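Glutaredoxin related protein (Sulfolobus solfataricus, PDB 4MNN) probably acts as an atypical protein disulfide oxidoreductase of the glutaredoxin family, exchanging thiols and disulfides through a thioredoxin-type fold. Local coordinates at residues E142-R145 and D146-R149; K51-G55 and D56-Y60. All coordinates share one frame; numbering follows the deposited sequence.

Interaction 1. Residues E142-R145 and D146-R149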
loop_
_atom_site.group_PDB
_atom_site.type_symbol
_atom_site.label_atom_id
_atom_site.label_comp_id
_atom_site.label_asym_id
_atom_site.label_seq_id
_atom_site.Cartn_x
_atom_site.Cartn_y
_atom_site.Cartn_z
ATOM N N GLU A 142 -6.284 0.961 -15.463
ATOM C CA GLU A 142 -5.646 1.047 -16.794
ATOM C C GLU A 142 -5.380 2.461 -17.311
ATOM O O GLU A 142 -4.391 2.697 -18.005
ATOM C CB GLU A 142 -6.495 0.283 -17.813
ATOM C CG GLU A 142 -6.877 -1.111 -17.313
ATOM C CD GLU A 142 -7.705 -1.896 -18.319
ATOM O OE1 GLU A 142 -7.120 -2.516 -19.212
ATOM O OE2 GLU A 142 -8.936 -1.887 -18.210
ATOM N N GLU A 143 -6.247 3.402 -16.984
ATOM C CA GLU A 143 -6.031 4.767 -17.443
ATOM C C GLU A 143 -4.789 5.374 -16.807
ATOM O O GLU A 143 -3.989 6.064 -17.475
ATOM C CB GLU A 143 -7.257 5.625 -17.113
ATOM C CG GLU A 143 -8.484 5.256 -17.936
ATOM C CD GLU A 143 -9.718 6.084 -17.545
ATOM O OE1 GLU A 143 -9.674 7.332 -17.691
ATOM O OE2 GLU A 143 -10.718 5.481 -17.089
ATOM N N GLU A 144 -4.646 5.145 -15.501
ATOM C CA GLU A 144 -3.476 5.633 -14.801
ATOM C C GLU A 144 -2.207 4.973 -15.368
ATOM O O GLU A 144 -1.186 5.631 -15.603
ATOM C CB GLU A 144 -3.629 5.345 -13.295
ATOM C CG GLU A 144 -4.722 6.212 -12.662
ATOM C CD GLU A 144 -4.392 7.695 -12.769
ATOM O OE1 GLU A 144 -5.318 8.517 -12.920
ATOM O OE2 GLU A 144 -3.199 8.036 -12.690
ATOM N N ARG A 145 -2.276 3.673 -15.603
ATOM C CA ARG A 145 -1.141 2.914 -16.141
ATOM C C ARG A 145 -0.654 3.577 -17.445
ATOM O O ARG A 145 0.536 3.841 -17.642
ATOM C CB ARG A 145 -1.592 1.473 -16.440
ATOM C CG ARG A 145 -0.532 0.617 -17.145
ATOM C CD ARG A 145 -1.127 -0.680 -17.730
ATOM N NE ARG A 145 -1.932 -0.376 -18.920
ATOM C CZ ARG A 145 -3.040 -1.034 -19.267
ATOM N NH1 ARG A 145 -3.484 -2.043 -18.523
ATOM N NH2 ARG A 145 -3.727 -0.671 -20.349
ATOM N N ASP A 146 -1.595 3.842 -18.335
ATOM C CA ASP A 146 -1.235 4.422 -19.622
ATOM C C ASP A 146 -0.801 5.870 -19.548
ATOM O O ASP A 146 0.055 6.310 -20.320
ATOM C CB ASP A 146 -2.370 4.203 -20.620
ATOM C CG ASP A 146 -2.493 2.748 -21.021
ATOM O OD1 ASP A 146 -1.449 2.048 -21.000
ATOM O OD2 ASP A 146 -3.612 2.289 -21.361
ATOM N N LYS A 147 -1.346 6.599 -18.586
ATOM C CA LYS A 147 -1.006 7.992 -18.411
ATOM C C LYS A 147 0.492 8.108 -18.141
ATOM O O LYS A 147 1.177 9.034 -18.637
ATOM C CB LYS A 147 -1.791 8.560 -17.229
ATOM C CG LYS A 147 -1.402 9.988 -16.875
ATOM C CD LYS A 147 -2.287 10.564 -15.775
ATOM C CE LYS A 147 -1.813 11.973 -15.392
ATOM N NZ LYS A 147 -2.559 12.483 -14.206
ATOM N N TYR A 148 0.996 7.154 -17.348
ATOM C CA TYR A 148 2.413 7.148 -17.002
ATOM C C TYR A 148 3.254 6.224 -17.881
ATOM O O TYR A 148 4.438 5.967 -17.593
ATOM C CB TYR A 148 2.584 6.846 -15.496
ATOM C CG TYR A 148 1.978 7.939 -14.637
ATOM C CD1 TYR A 148 0.713 7.779 -14.073
ATOM C CD2 TYR A 148 2.620 9.169 -14.477
ATOM C CE1 TYR A 148 0.099 8.811 -13.373
ATOM C CE2 TYR A 148 2.007 10.223 -13.769
ATOM C CZ TYR A 148 0.748 10.024 -13.224
ATOM O OH TYR A 148 0.101 11.027 -12.507
ATOM N N ARG A 149 2.658 5.756 -18.981
ATOM C CA ARG A 149 3.372 4.932 -19.959
ATOM C C ARG A 149 4.012 3.668 -19.396
ATOM O O ARG A 149 5.111 3.247 -19.784
ATOM C CB ARG A 149 4.435 5.798 -20.663
ATOM C CG ARG A 149 3.862 7.039 -21.380
ATOM C CD ARG A 149 4.990 7.693 -22.201
ATOM N NE ARG A 149 4.574 8.705 -23.169
ATOM C CZ ARG A 149 3.623 9.619 -22.986
ATOM N NH1 ARG A 149 2.931 9.672 -21.845
ATOM N NH2 ARG A 149 3.377 10.511 -23.946
HETATM O O HOH W 1 -2.986 10.989 -12.025
#

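Interaction 2. Residues K51-G55 and D56-Y60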
loop_
_atom_site.group_PDB
_atom_site.type_symbol
_atom_site.label_atom_id
_atom_site.label_comp_id
_atom_site.label_asym_id
_atom_site.label_seq_id
_atom_site.Cartn_x
_atom_site.Cartn_y
_atom_site.Cartn_z
ATOM N N LYS A 51 -7.189 2.659 1.919
ATOM C CA LYS A 51 -6.310 3.666 2.519
ATOM C C LYS A 51 -5.936 3.167 3.898
ATOM O O LYS A 51 -6.809 2.689 4.660
ATOM C CB LYS A 51 -7.014 5.012 2.687
ATOM C CG LYS A 51 -7.245 5.717 1.389
ATOM C CD LYS A 51 -7.916 7.063 1.612
ATOM C CE LYS A 51 -7.656 7.974 0.428
ATOM N NZ LYS A 51 -8.681 9.073 0.403
ATOM N N VAL A 52 -4.658 3.293 4.242
ATOM C CA VAL A 52 -4.197 2.808 5.540
ATOM C C VAL A 52 -3.809 4.038 6.334
ATOM O O VAL A 52 -3.015 4.827 5.870
ATOM C CB VAL A 52 -3.014 1.876 5.344
ATOM C CG1 VAL A 52 -2.366 1.541 6.697
ATOM C CG2 VAL A 52 -3.527 0.583 4.644
ATOM N N LYS A 53 -4.406 4.184 7.522
ATOM C CA LYS A 53 -4.182 5.333 8.391
ATOM C C LYS A 53 -3.932 4.946 9.830
ATOM O O LYS A 53 -4.153 3.803 10.256
ATOM C CB LYS A 53 -5.437 6.228 8.402
ATOM C CG LYS A 53 -5.930 6.619 7.011
ATOM C CD LYS A 53 -7.283 7.353 7.083
ATOM C CE LYS A 53 -7.210 8.553 8.056
ATOM N NZ LYS A 53 -8.510 9.324 8.003
ATOM N N ARG A 54 -3.443 5.922 10.575
ATOM C CA ARG A 54 -3.237 5.759 12.009
ATOM C C ARG A 54 -3.572 7.190 12.408
ATOM O O ARG A 54 -2.857 8.131 12.058
ATOM C CB ARG A 54 -1.798 5.350 12.334
ATOM C CG ARG A 54 -1.646 4.867 13.763
ATOM C CD ARG A 54 -0.245 4.375 14.132
ATOM N NE ARG A 54 -0.100 4.408 15.588
ATOM C CZ ARG A 54 0.799 3.721 16.296
ATOM N NH1 ARG A 54 1.676 2.908 15.696
ATOM N NH2 ARG A 54 0.815 3.848 17.624
ATOM N N GLY A 55 -4.707 7.351 13.088
ATOM C CA GLY A 55 -5.162 8.683 13.440
ATOM C C GLY A 55 -5.516 9.423 12.162
ATOM O O GLY A 55 -6.145 8.858 11.263
ATOM N N ASP A 56 -5.115 10.684 12.042
ATOM C CA ASP A 56 -5.425 11.436 10.825
ATOM C C ASP A 56 -4.374 11.190 9.744
ATOM O O ASP A 56 -4.517 11.674 8.620
ATOM C CB ASP A 56 -5.433 12.949 11.092
ATOM C CG ASP A 56 -6.621 13.395 11.906
ATOM O OD1 ASP A 56 -7.735 12.889 11.636
ATOM O OD2 ASP A 56 -6.435 14.263 12.799
ATOM N N ARG A 57 -3.307 10.466 10.071
ATOM C CA ARG A 57 -2.258 10.278 9.059
ATOM C C ARG A 57 -2.519 9.175 8.038
ATOM O O ARG A 57 -2.757 8.046 8.424
ATOM C CB ARG A 57 -0.913 9.997 9.718
ATOM C CG ARG A 57 0.215 9.706 8.722
ATOM C CD ARG A 57 1.563 9.672 9.479
ATOM N NE ARG A 57 2.668 9.214 8.620
ATOM C CZ ARG A 57 3.921 9.037 9.031
ATOM N NH1 ARG A 57 4.244 9.271 10.298
ATOM N NH2 ARG A 57 4.854 8.639 8.173
ATOM N N VAL A 58 -2.432 9.508 6.751
ATOM C CA VAL A 58 -2.606 8.513 5.676
ATOM C C VAL A 58 -1.208 8.041 5.254
ATOM O O VAL A 58 -0.383 8.834 4.789
ATOM C CB VAL A 58 -3.323 9.122 4.432
ATOM C CG1 VAL A 58 -3.415 8.073 3.297
ATOM C CG2 VAL A 58 -4.739 9.616 4.818
ATOM N N TYR A 59 -0.924 6.757 5.459
ATOM C CA TYR A 59 0.356 6.193 5.088
ATOM C C TYR A 59 0.430 5.931 3.609
ATOM O O TYR A 59 1.462 6.171 2.981
ATOM C CB TYR A 59 0.616 4.917 5.881
ATOM C CG TYR A 59 0.964 5.242 7.315
ATOM C CD1 TYR A 59 -0.030 5.583 8.230
ATOM C CD2 TYR A 59 2.300 5.275 7.734
ATOM C CE1 TYR A 59 0.292 5.964 9.555
ATOM C CE2 TYR A 59 2.633 5.649 9.046
ATOM C CZ TYR A 59 1.619 5.991 9.942
ATOM O OH TYR A 59 1.929 6.352 11.250
ATOM N N TYR A 60 -0.665 5.441 3.042
ATOM C CA TYR A 60 -0.711 5.245 1.598
ATOM C C TYR A 60 -2.105 4.849 1.175
ATOM O O TYR A 60 -2.962 4.548 2.013
ATOM C CB TYR A 60 0.299 4.157 1.178
ATOM C CG TYR A 60 0.030 2.789 1.769
ATOM C CD1 TYR A 60 -0.931 1.946 1.215
ATOM C CD2 TYR A 60 0.726 2.344 2.901
ATOM C CE1 TYR A 60 -1.190 0.687 1.767
ATOM C CE2 TYR A 60 0.462 1.079 3.477
ATOM C CZ TYR A 60 -0.486 0.265 2.908
ATOM O OH TYR A 60 -0.795 -0.991 3.441
HETATM O O HOH W 2 -8.536 11.944 9.203
#

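Interaction 1. Residues E142-R145 and D146-R149
R145 and D146, neighbours in the chain, form a salt bridge side by side. The arginine uses its side-on edge: NE gives D146 OD1 a nearly straight bond of 3.2 Å, and NH2 reaches D146 OD2 at 3.1 Å. OD1 lies in the guanidinium plane, yet NE meets it from well above the carboxylate plane, the two planes standing 62° apart. A trans first torsion (chi1 174°), CG lying opposite the amide nitrogen, and a bend at chi3 bring the R145 guanidinium alongside D146. NH1 faces E142 OE1 in a long ion pair, so a long, multi-donor side chain suits its place between two acids.

A water joins three polar ends, giving to E144 OE2 at 3.0 Å and to Y148 OH, and accepting from K147 NZ at 2.7 Å. E144 OE2 also lies at the ring edge, in plane, 3.5 Å from Y148 CE1. The hydroxyl of the largely buried Y148 is also bonded to D160 and K104.

Along the backbone, D146 N, K147 N and Y148 N donate to the carbonyls of E142, E143 and E144. R149, at positive phi, then turns the chain: R149 N bonds D146 O and V150 N returns to R145 O, the Schellman motif that ends this helix.

Interaction 2. Residues K51-G55 and D56-Y60
Y59 N donates to V52 O over 2.9 Å, and V52 N in turn bonds Y60 O at 3.1 Å. V52 thus faces two successive residues, and the register slips by one before K53 pairs with V58: a beta bulge, in which Y59 takes helix-like backbone angles and Y60 N is buried without a partner. Beyond it, R54 and R57 exchange both backbone bonds.

The two strands form a beta hairpin closed by a type II' turn from R54 to R57, part of the central sheet of this thioredoxin-fold protein. G55 suits the turn because phi is positive (66°) and a CB would clash with D56 N. A water joins K53 NZ of the strand, at 2.9 Å, to D56 OD1 of the turn, at 2.7 Å, two groups of opposite charge whose own charged atoms do not touch.

V52 CB sits over one face of the Y60 ring, 4.1 Å from its centroid, while V52 CG2 packs 3.5 Å from Y60 CZ. With CG between the backbone N and the carbonyl carbon (chi1 62°), the Y60 ring turns one face to V52, and Y60 OH hydrogen-bonds S77 OG. A leucine in place of Y60 would probably leave S77 without this mate and V52 without the flat face it rests on.

R54 CB lies 3.5 Å from Y59 CE1, and R57 NE lies over one face of the same ring, offset toward the rim. Both arginines then extend to outside partners: R54 makes a salt bridge with D18, and R57 NH2 bonds the carbonyls of S125 and Q126.

The two contacts lie in different thioredoxin-like halves of the chain, with centres about 25 Å apart and nearest atoms about 14 Å apart, and do not touch. They are related through the mixed sheet: strand 57-63, which carries half of interaction 2, lies beside strand 131-137, and the chain leaving that strand leads into helix 142-147 of interaction 1. Each also reaches an element flanking the C111-C114 disulfide, the CxxC that is probably the redox centre. Interaction 2 touches helix 114-127, which starts at C114, through Y60, whose ring stacks on Y122; interaction 1 meets strand 101-107, which precedes C111, through K104.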